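Local coordinates for putative methylthioribose-1-phosphate isomerase (Archaeoglobus fulgidus, PDB 1T5O), which probably interconverts 5-methylthioribose 1-phosphate and 5-methylthioribulose 1-phosphate, an isomerase step of methionine biosynthesis, at residues 36-40 / 41-45. Sequence-based numbering, arbitrary orientation.
Sequences ADAIK and KLAVR
Ala38 and Ala43 meet twice at the C-terminal end of helix 32-40: Ala43 N donates to Ala38 O at 2.8 Å in the carbonyl plane, the i to i+5 (6→1) bond of a Schellman motif, and the two CB methyls, the apolar pair that often accompanies it, lie 4.1 Å apart. Lys41 N donates to Asp37 O (2.8 Å), the final i to i+4 bond here. Leu42, with positive phi (67°), turns the chain out of the helix. Leu42 N donates to Ile39 O at 3.2 Å, the second bond of the motif, approaching from above the carbonyl plane rather than along a lone pair.

Apolar packing continues on the buried side of the turn. Val44 CG2 rests on Ala38 CB (4.0 Å) and more loosely faces Ile39 CG1 (4.4 Å). Leu14 of strand 12-15 packs on both Ala38 and Val44, while helix 47-61 meets Ile39 through Leu50 and Val44 through Ala49.

On the exposed side, Lys41 has CG beside its backbone N (chi1 -48°), which lays the start of its chain across the Asp37 side chain at about a right angle. Asp37 OD2 touches the methylene CG of Lys41 at 3.8 Å, but the chain bends at chi3 and NZ leads off, so the opposite charges make no salt bridge.

A water donates to both Ile39 O and Val44 O, tying the helix end to the chain leading to Arg45. The Arg45 guanidinium is anchored through NH1 by Gln17 and Asn155, and Ile39 also packs against Arg88; both arginines are predicted to bind substrate. The carbonyls of Asp37, Ala38 and Ile39 are thus engaged, Ile39 O by both Leu42 N-H and the water, and the capped turn carries the chain directly into the probable substrate-binding segment that starts at Arg45.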
ATOM      1  N   ALA A  36      -0.475 -30.841  -1.836  1.00 45.35           N
ATOM      2  CA  ALA A  36       0.741 -30.125  -2.181  1.00 45.74           C
ATOM      3  C   ALA A  36       0.444 -28.908  -3.055  1.00 46.13           C
ATOM      4  O   ALA A  36       1.002 -27.832  -2.834  1.00 46.39           O
ATOM      5  CB  ALA A  36       1.732 -31.056  -2.883  1.00 45.69           C
ATOM      6  N   ASP A  37      -0.438 -29.040  -4.037  1.00 46.00           N
ATOM      7  CA  ASP A  37      -0.683 -27.869  -4.859  1.00 47.84           C
ATOM      8  C   ASP A  37      -1.514 -26.857  -4.104  1.00 46.07           C
ATOM      9  O   ASP A  37      -1.387 -25.653  -4.338  1.00 46.58           O
ATOM     10  CB  ASP A  37      -1.360 -28.233  -6.180  1.00 51.30           C
ATOM     11  CG  ASP A  37      -0.982 -27.265  -7.302  1.00 55.77           C
ATOM     12  OD1 ASP A  37       0.240 -27.009  -7.484  1.00 57.49           O
ATOM     13  OD2 ASP A  37      -1.892 -26.760  -8.004  1.00 57.54           O
ATOM     14  N   ALA A  38      -2.355 -27.337  -3.191  1.00 43.31           N
ATOM     15  CA  ALA A  38      -3.184 -26.435  -2.403  1.00 41.97           C
ATOM     16  C   ALA A  38      -2.232 -25.572  -1.581  1.00 42.35           C
ATOM     17  O   ALA A  38      -2.428 -24.367  -1.435  1.00 42.15           O
ATOM     18  CB  ALA A  38      -4.102 -27.224  -1.499  1.00 40.80           C
ATOM     19  N   ILE A  39      -1.189 -26.212  -1.063  1.00 41.70           N
ATOM     20  CA  ILE A  39      -0.176 -25.529  -0.279  1.00 43.11           C
ATOM     21  C   ILE A  39       0.545 -24.498  -1.153  1.00 43.55           C
ATOM     22  O   ILE A  39       0.766 -23.359  -0.734  1.00 43.06           O
ATOM     23  CB  ILE A  39       0.847 -26.550   0.275  1.00 41.35           C
ATOM     24  CG1 ILE A  39       0.231 -27.306   1.456  1.00 40.98           C
ATOM     25  CG2 ILE A  39       2.130 -25.850   0.694  1.00 41.06           C
ATOM     26  CD1 ILE A  39       1.110 -28.448   1.959  1.00 37.29           C
ATOM     27  N   LYS A  40       0.907 -24.910  -2.368  1.00 45.00           N
ATOM     28  CA  LYS A  40       1.604 -24.031  -3.308  1.00 46.52           C
ATOM     29  C   LYS A  40       0.771 -22.829  -3.716  1.00 45.67           C
ATOM     30  O   LYS A  40       1.298 -21.723  -3.800  1.00 47.17           O
ATOM     31  CB  LYS A  40       1.999 -24.787  -4.580  1.00 48.43           C
ATOM     32  CG  LYS A  40       3.012 -25.903  -4.396  1.00 51.67           C
ATOM     33  CD  LYS A  40       3.281 -26.564  -5.750  1.00 54.28           C
ATOM     34  CE  LYS A  40       4.154 -27.804  -5.642  1.00 55.73           C
ATOM     35  NZ  LYS A  40       4.280 -28.491  -6.965  1.00 55.19           N
ATOM     36  N   LYS A  41      -0.517 -23.041  -3.983  1.00 45.24           N
ATOM     37  CA  LYS A  41      -1.412 -21.951  -4.403  1.00 44.77           C
ATOM     38  C   LYS A  41      -1.829 -21.072  -3.238  1.00 43.66           C
ATOM     39  O   LYS A  41      -2.589 -20.117  -3.422  1.00 42.42           O
ATOM     40  CB  LYS A  41      -2.726 -22.474  -4.992  1.00 46.83           C
ATOM     41  CG  LYS A  41      -2.668 -23.551  -6.029  1.00 50.70           C
ATOM     42  CD  LYS A  41      -4.079 -23.726  -6.629  1.00 53.50           C
ATOM     43  CE  LYS A  41      -5.162 -23.950  -5.551  1.00 55.18           C
ATOM     44  NZ  LYS A  41      -6.579 -23.924  -6.065  1.00 54.98           N
ATOM     45  N   LEU A  42      -1.373 -21.413  -2.039  1.00 42.04           N
ATOM     46  CA  LEU A  42      -1.753 -20.674  -0.838  1.00 41.02           C
ATOM     47  C   LEU A  42      -3.243 -20.874  -0.541  1.00 40.45           C
ATOM     48  O   LEU A  42      -3.897 -19.994   0.024  1.00 43.29           O
ATOM     49  CB  LEU A  42      -1.444 -19.174  -0.979  1.00 39.06           C
ATOM     50  CG  LEU A  42       0.005 -18.781  -1.308  1.00 37.72           C
ATOM     51  CD1 LEU A  42       0.120 -17.249  -1.304  1.00 37.54           C
ATOM     52  CD2 LEU A  42       0.981 -19.390  -0.283  1.00 35.73           C
ATOM     53  N   ALA A  43      -3.801 -22.016  -0.941  1.00 39.04           N
ATOM     54  CA  ALA A  43      -5.202 -22.287  -0.628  1.00 36.72           C
ATOM     55  C   ALA A  43      -5.238 -22.548   0.887  1.00 35.83           C
ATOM     56  O   ALA A  43      -6.250 -22.318   1.545  1.00 35.93           O
ATOM     57  CB  ALA A  43      -5.711 -23.496  -1.399  1.00 36.64           C
ATOM     58  N   VAL A  44      -4.121 -23.048   1.419  1.00 35.03           N
ATOM     59  CA  VAL A  44      -3.957 -23.272   2.855  1.00 35.34           C
ATOM     60  C   VAL A  44      -2.761 -22.410   3.177  1.00 34.26           C
ATOM     61  O   VAL A  44      -1.793 -22.407   2.420  1.00 34.78           O
ATOM     62  CB  VAL A  44      -3.496 -24.681   3.242  1.00 36.49           C
ATOM     63  CG1 VAL A  44      -4.100 -25.036   4.597  1.00 38.06           C
ATOM     64  CG2 VAL A  44      -3.819 -25.673   2.166  1.00 39.84           C
ATOM     65  N   ARG A  45      -2.802 -21.712   4.302  1.00 33.76           N
ATOM     66  CA  ARG A  45      -1.695 -20.840   4.693  1.00 33.85           C
ATOM     67  C   ARG A  45      -1.777 -20.568   6.175  1.00 32.33           C
ATOM     68  O   ARG A  45      -2.840 -20.744   6.780  1.00 33.14           O
ATOM     69  CB  ARG A  45      -1.772 -19.522   3.925  1.00 34.30           C
ATOM     70  CG  ARG A  45      -3.180 -19.008   3.772  1.00 34.32           C
ATOM     71  CD  ARG A  45      -3.143 -17.550   3.363  1.00 35.03           C
ATOM     72  NE  ARG A  45      -2.659 -16.700   4.445  1.00 34.55           N
ATOM     73  CZ  ARG A  45      -3.376 -16.373   5.512  1.00 36.20           C
ATOM     74  NH1 ARG A  45      -4.616 -16.827   5.642  1.00 36.34           N
ATOM     75  NH2 ARG A  45      -2.861 -15.577   6.447  1.00 35.58           N
TER
HETATM   76  O   HOH W   1       0.784 -22.110   1.971  1.00 40.67           O